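Local coordinates for putative oxidoreductase (Staphylococcus aureus subsp. aureus, PDB 3IV4), which is not functionally characterised but, as a thioredoxin-fold member of the monothiol bacilliredoxin family, probably takes part in thiol redox chemistry, at residues Q19-N24 with F86-G91; T76-K79 with P83-F86. All coordinates share one frame; numbering follows the deposited sequence. Where two conformers were deposited one is given.

Contact 1: Q19-N24 with F86-G91; sequences QVIEEN and FYFVNG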
loop_
_atom_site.group_PDB
_atom_site.type_symbol
_atom_site.label_atom_id
_atom_site.label_comp_id
_atom_site.label_asym_id
_atom_site.label_seq_id
_atom_site.Cartn_x
_atom_site.Cartn_y
_atom_site.Cartn_z
ATOM N N GLN A 19 3.606 -13.630 1.041
ATOM C CA GLN A 19 4.449 -13.823 2.217
ATOM C C GLN A 19 4.205 -12.731 3.249
ATOM O O GLN A 19 4.074 -12.997 4.441
ATOM C CB GLN A 19 5.928 -13.854 1.828
ATOM C CG GLN A 19 6.850 -14.146 2.991
ATOM C CD GLN A 19 6.858 -15.615 3.388
ATOM O OE1 GLN A 19 6.262 -16.456 2.717
ATOM N NE2 GLN A 19 7.546 -15.930 4.479
ATOM N N VAL A 20 4.133 -11.496 2.780
ATOM C CA VAL A 20 3.989 -10.372 3.688
ATOM C C VAL A 20 2.663 -10.413 4.469
ATOM O O VAL A 20 2.655 -10.252 5.692
ATOM C CB VAL A 20 4.160 -9.038 2.935
ATOM C CG1 VAL A 20 3.709 -7.911 3.796
ATOM C CG2 VAL A 20 5.622 -8.851 2.500
ATOM N N ILE A 21 1.556 -10.662 3.769
ATOM C CA ILE A 21 0.201 -10.601 4.364
ATOM C C ILE A 21 -0.038 -11.798 5.276
ATOM O O ILE A 21 -0.873 -11.745 6.164
ATOM C CB ILE A 21 -0.955 -10.414 3.329
ATOM C CG1 ILE A 21 -1.123 -11.678 2.470
ATOM C CG2 ILE A 21 -0.763 -9.137 2.511
ATOM C CD1 ILE A 21 -2.289 -11.624 1.506
ATOM N N GLU A 22 0.729 -12.862 5.064
ATOM C CA GLU A 22 0.728 -14.014 5.954
ATOM C C GLU A 22 1.543 -13.781 7.230
ATOM O O GLU A 22 1.081 -14.096 8.336
ATOM C CB GLU A 22 1.246 -15.246 5.191
ATOM C CG GLU A 22 1.629 -16.453 6.070
ATOM C CD GLU A 22 0.426 -17.082 6.754
ATOM O OE1 GLU A 22 -0.701 -16.982 6.204
ATOM O OE2 GLU A 22 0.605 -17.681 7.842
ATOM N N GLU A 23 2.737 -13.217 7.071
ATOM C CA GLU A 23 3.686 -13.069 8.176
ATOM C C GLU A 23 3.337 -11.935 9.127
ATOM O O GLU A 23 3.743 -11.952 10.288
ATOM C CB GLU A 23 5.094 -12.821 7.646
ATOM C CG GLU A 23 5.788 -14.041 7.084
ATOM C CD GLU A 23 7.268 -13.776 6.828
ATOM O OE1 GLU A 23 7.616 -12.725 6.231
ATOM O OE2 GLU A 23 8.091 -14.620 7.232
ATOM N N ASN A 24 2.597 -10.947 8.632
ATOM C CA ASN A 24 2.244 -9.777 9.428
ATOM C C ASN A 24 0.744 -9.718 9.637
ATOM O O ASN A 24 -0.017 -9.776 8.668
ATOM C CB ASN A 24 2.680 -8.498 8.714
ATOM C CG ASN A 24 4.164 -8.461 8.422
ATOM O OD1 ASN A 24 4.935 -7.959 9.230
ATOM N ND2 ASN A 24 4.575 -8.992 7.263
ATOM N N PHE A 86 -4.384 -0.447 0.384
ATOM C CA PHE A 86 -5.154 -1.548 0.954
ATOM C C PHE A 86 -4.648 -1.816 2.359
ATOM O O PHE A 86 -3.472 -1.637 2.650
ATOM C CB PHE A 86 -4.903 -2.829 0.151
ATOM C CG PHE A 86 -5.446 -2.797 -1.227
ATOM C CD1 PHE A 86 -6.750 -3.228 -1.472
ATOM C CD2 PHE A 86 -4.674 -2.325 -2.302
ATOM C CE1 PHE A 86 -7.279 -3.198 -2.761
ATOM C CE2 PHE A 86 -5.196 -2.300 -3.581
ATOM C CZ PHE A 86 -6.500 -2.732 -3.808
ATOM N N TYR A 87 -5.558 -2.274 3.207
ATOM C CA TYR A 87 -5.222 -2.701 4.560
ATOM C C TYR A 87 -5.672 -4.132 4.728
ATOM O O TYR A 87 -6.861 -4.451 4.523
ATOM C CB TYR A 87 -5.912 -1.807 5.578
ATOM C CG TYR A 87 -5.580 -2.071 7.036
ATOM C CD1 TYR A 87 -4.267 -2.315 7.456
ATOM C CD2 TYR A 87 -6.586 -2.037 7.994
ATOM C CE1 TYR A 87 -3.972 -2.536 8.818
ATOM C CE2 TYR A 87 -6.307 -2.243 9.348
ATOM C CZ TYR A 87 -5.001 -2.496 9.752
ATOM O OH TYR A 87 -4.747 -2.703 11.109
ATOM N N PHE A 88 -4.707 -4.985 5.068
ATOM C CA PHE A 88 -4.951 -6.416 5.325
ATOM C C PHE A 88 -4.793 -6.760 6.793
ATOM O O PHE A 88 -3.806 -6.388 7.431
ATOM C CB PHE A 88 -3.992 -7.297 4.509
ATOM C CG PHE A 88 -4.167 -7.160 3.032
ATOM C CD1 PHE A 88 -5.036 -8.003 2.334
ATOM C CD2 PHE A 88 -3.503 -6.148 2.334
ATOM C CE1 PHE A 88 -5.218 -7.854 0.951
ATOM C CE2 PHE A 88 -3.680 -5.995 0.949
ATOM C CZ PHE A 88 -4.525 -6.839 0.257
ATOM N N VAL A 89 -5.799 -7.451 7.317
ATOM C CA VAL A 89 -5.768 -7.910 8.702
ATOM C C VAL A 89 -5.846 -9.428 8.645
ATOM O O VAL A 89 -6.803 -9.976 8.123
ATOM C CB VAL A 89 -6.941 -7.331 9.529
ATOM C CG1 VAL A 89 -6.981 -7.969 10.915
ATOM C CG2 VAL A 89 -6.818 -5.814 9.633
ATOM N N ASN A 90 -4.818 -10.102 9.171
ATOM C CA ASN A 90 -4.695 -11.561 9.034
ATOM C C ASN A 90 -4.949 -12.062 7.608
ATOM O O ASN A 90 -5.661 -13.057 7.393
ATOM C CB ASN A 90 -5.640 -12.270 10.004
ATOM C CG ASN A 90 -5.196 -12.151 11.440
ATOM O OD1 ASN A 90 -5.835 -11.479 12.243
ATOM N ND2 ASN A 90 -4.100 -12.801 11.767
ATOM N N GLY A 91 -4.373 -11.367 6.633
ATOM C CA GLY A 91 -4.430 -11.791 5.252
ATOM C C GLY A 91 -5.660 -11.393 4.468
ATOM O O GLY A 91 -5.749 -11.694 3.277
HETATM O O HOH W 1 -2.380 -9.357 6.910
#
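I21 sets its CG2 methyl on one face of the F88 ring, and this is the close-packed half of the junction between helix 14-23 and strand 84-89 in a thioredoxin fold. The methyl makes a CH-pi contact, lying 4.3 Å from the F88 ring centroid and 23° off the ring normal, displaced toward the rim so that its closest atom is F88 CG at 4.0 Å. With CG2 beside the backbone N and CG1 tucked between N and the carbonyl carbon (chi1 69°), the two branches of I21 diverge: one goes to the ring, while the other carries CD1 to within 3.9 Å of G91 O. Both residues are buried, and F17, from the same helix, meets the F88 ring edge-to-face, so aromatic and aliphatic groups together fill this corner.

The other half is looser and wetter. Where the strand ends, N90 turns outward, with its OD1 held by K25 NZ. G91, whose positive phi suits a glycine, brings its backbone up to the last turn of the helix. The two main chains do not bond directly here; instead a water accepts from G91 N at 2.8 Å and lies 2.9 Å from I21 O, bridging the gap. On the helix side, N24, just past the last helical residue, folds its amide back to close the turn: V20 O receives N24 N and also N24 ND2, the latter at 2.8 Å with a nearly straight N-H...O angle of 172°.

Contact 2: T76-K79 with P83-F86; sequences TNVK and PQAF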
loop_
_atom_site.group_PDB
_atom_site.type_symbol
_atom_site.label_atom_id
_atom_site.label_comp_id
_atom_site.label_asym_id
_atom_site.label_seq_id
_atom_site.Cartn_x
_atom_site.Cartn_y
_atom_site.Cartn_z
ATOM N N THR A 76 -8.603 -9.027 -4.081
ATOM C CA THR A 76 -9.491 -8.154 -3.311
ATOM C C THR A 76 -10.813 -7.920 -4.022
ATOM O O THR A 76 -11.756 -7.365 -3.440
ATOM C CB THR A 76 -8.798 -6.766 -3.123
ATOM O OG1 THR A 76 -8.554 -6.178 -4.416
ATOM C CG2 THR A 76 -7.470 -6.905 -2.357
ATOM N N ASN A 77 -10.902 -8.354 -5.279
ATOM C CA ASN A 77 -12.003 -7.958 -6.155
ATOM C C ASN A 77 -12.264 -6.454 -6.255
ATOM O O ASN A 77 -13.394 -6.012 -6.471
ATOM C CB ASN A 77 -13.289 -8.720 -5.833
ATOM C CG ASN A 77 -14.175 -8.843 -7.047
ATOM O OD1 ASN A 77 -13.689 -8.820 -8.190
ATOM N ND2 ASN A 77 -15.475 -8.942 -6.824
ATOM N N VAL A 78 -11.187 -5.676 -6.123
ATOM C CA VAL A 78 -11.244 -4.238 -6.275
ATOM C C VAL A 78 -10.521 -3.864 -7.568
ATOM O O VAL A 78 -9.339 -4.161 -7.731
ATOM C CB VAL A 78 -10.610 -3.519 -5.061
ATOM C CG1 VAL A 78 -10.585 -2.018 -5.285
ATOM C CG2 VAL A 78 -11.402 -3.845 -3.782
ATOM N N LYS A 79 -11.228 -3.232 -8.501
ATOM C CA LYS A 79 -10.606 -2.922 -9.785
ATOM C C LYS A 79 -9.444 -1.955 -9.605
ATOM O O LYS A 79 -9.435 -1.096 -8.715
ATOM C CB LYS A 79 -11.617 -2.414 -10.814
ATOM C CG LYS A 79 -12.622 -3.484 -11.287
ATOM C CD LYS A 79 -12.029 -4.534 -12.223
ATOM C CE LYS A 79 -12.948 -5.741 -12.332
ATOM N NZ LYS A 79 -12.955 -6.511 -11.036
ATOM N N PRO A 83 -2.923 6.051 -7.507
ATOM C CA PRO A 83 -2.481 5.257 -6.370
ATOM C C PRO A 83 -3.675 4.570 -5.705
ATOM O O PRO A 83 -4.790 5.072 -5.766
ATOM C CB PRO A 83 -1.887 6.307 -5.434
ATOM C CG PRO A 83 -2.684 7.528 -5.698
ATOM C CD PRO A 83 -2.974 7.490 -7.179
ATOM N N GLN A 84 -3.421 3.461 -5.023
ATOM C CA GLN A 84 -4.491 2.703 -4.381
ATOM C C GLN A 84 -3.910 2.019 -3.170
ATOM O O GLN A 84 -2.895 1.337 -3.274
ATOM C CB GLN A 84 -5.053 1.685 -5.366
ATOM C CG GLN A 84 -6.278 0.950 -4.868
ATOM C CD GLN A 84 -6.872 0.083 -5.986
ATOM O OE1 GLN A 84 -6.149 -0.676 -6.646
ATOM N NE2 GLN A 84 -8.178 0.227 -6.228
ATOM N N ALA A 85 -4.549 2.177 -2.017
ATOM C CA ALA A 85 -3.991 1.610 -0.798
ATOM C C ALA A 85 -4.951 0.595 -0.219
ATOM O O ALA A 85 -6.171 0.754 -0.335
ATOM C CB ALA A 85 -3.699 2.719 0.224
ATOM N N PHE A 86 -4.384 -0.447 0.384
ATOM C CA PHE A 86 -5.154 -1.548 0.954
ATOM C C PHE A 86 -4.648 -1.816 2.359
ATOM O O PHE A 86 -3.472 -1.637 2.650
ATOM C CB PHE A 86 -4.903 -2.829 0.151
ATOM C CG PHE A 86 -5.446 -2.797 -1.227
ATOM C CD1 PHE A 86 -6.750 -3.228 -1.472
ATOM C CD2 PHE A 86 -4.674 -2.325 -2.302
ATOM C CE1 PHE A 86 -7.279 -3.198 -2.761
ATOM C CE2 PHE A 86 -5.196 -2.300 -3.581
ATOM C CZ PHE A 86 -6.500 -2.732 -3.808
HETATM O O HOH W 2 -6.736 -3.196 -7.394
#
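F86, the residue most covered here, points its ring from the strand at the end of helix 66-76, where T76 and V78 meet one corner of it. T76 comes in obliquely and spans that corner with both branches, OG1 lying 3.6 Å from F86 CE1 and CG2 3.8 Å from F86 CD1. V78 arrives instead at the ring edge, close to its plane, with V78 CB 4.1 Å from F86 CE1. The threonine hydroxyl is no loose end: T76 OG1 bonds to I72 O in the helix behind it and accepts from V78 N at 3.2 Å. That second bond makes an ST turn at the point where the chain leaves the helix, and V78, two residues on from T76, faces the strand.

Two residues before F86 along the strand, on the same side, Q84 reaches for the backbone of this loop. Q84 opens strand 84-89 of the thioredoxin fold, directly after P83 and its cis peptide; a cis-proline at this point is a hallmark of the fold, and P83 packs on the start of helix 37-53.

Q84 is extended, CG anti to the backbone N (chi1 -173°), and its amide then divides its work. NE2 donates to K79 O at 3.1 Å along a nearly straight path (170°), the donor tilted 24° from the carbonyl plane, while the same NE2 sits 3.4 Å from V78 CG1, so the methyl flanks the polar bond. OE1 accepts a hydrogen bond from a water at 2.7 Å, and that water also donates to V78 O at 2.8 Å. A weak bond from E81 N to Q84 OE1 adds to the grip on the amide.

After the short edge strand 8-10 the chain forms helix 14-23, whose last turn meets the far end of strand 84-89; contact 1 therefore closes a long loop of 61 residues that takes in strands 26-32 and 57-61 and helices 37-53 and 66-76. Contact 2 is nested inside it, except that both end on the same strand and share F86; it closes a short loop of three residues, joining the exit of helix 66-76 to the start of that strand. The two sites, with centres about 14 Å apart, meet where F88 CZ packs against T76 CG2 at 3.9 Å. Strand 84-89 thus contacts helix 14-23 near its end and the exit of helix 66-76 nearer its start.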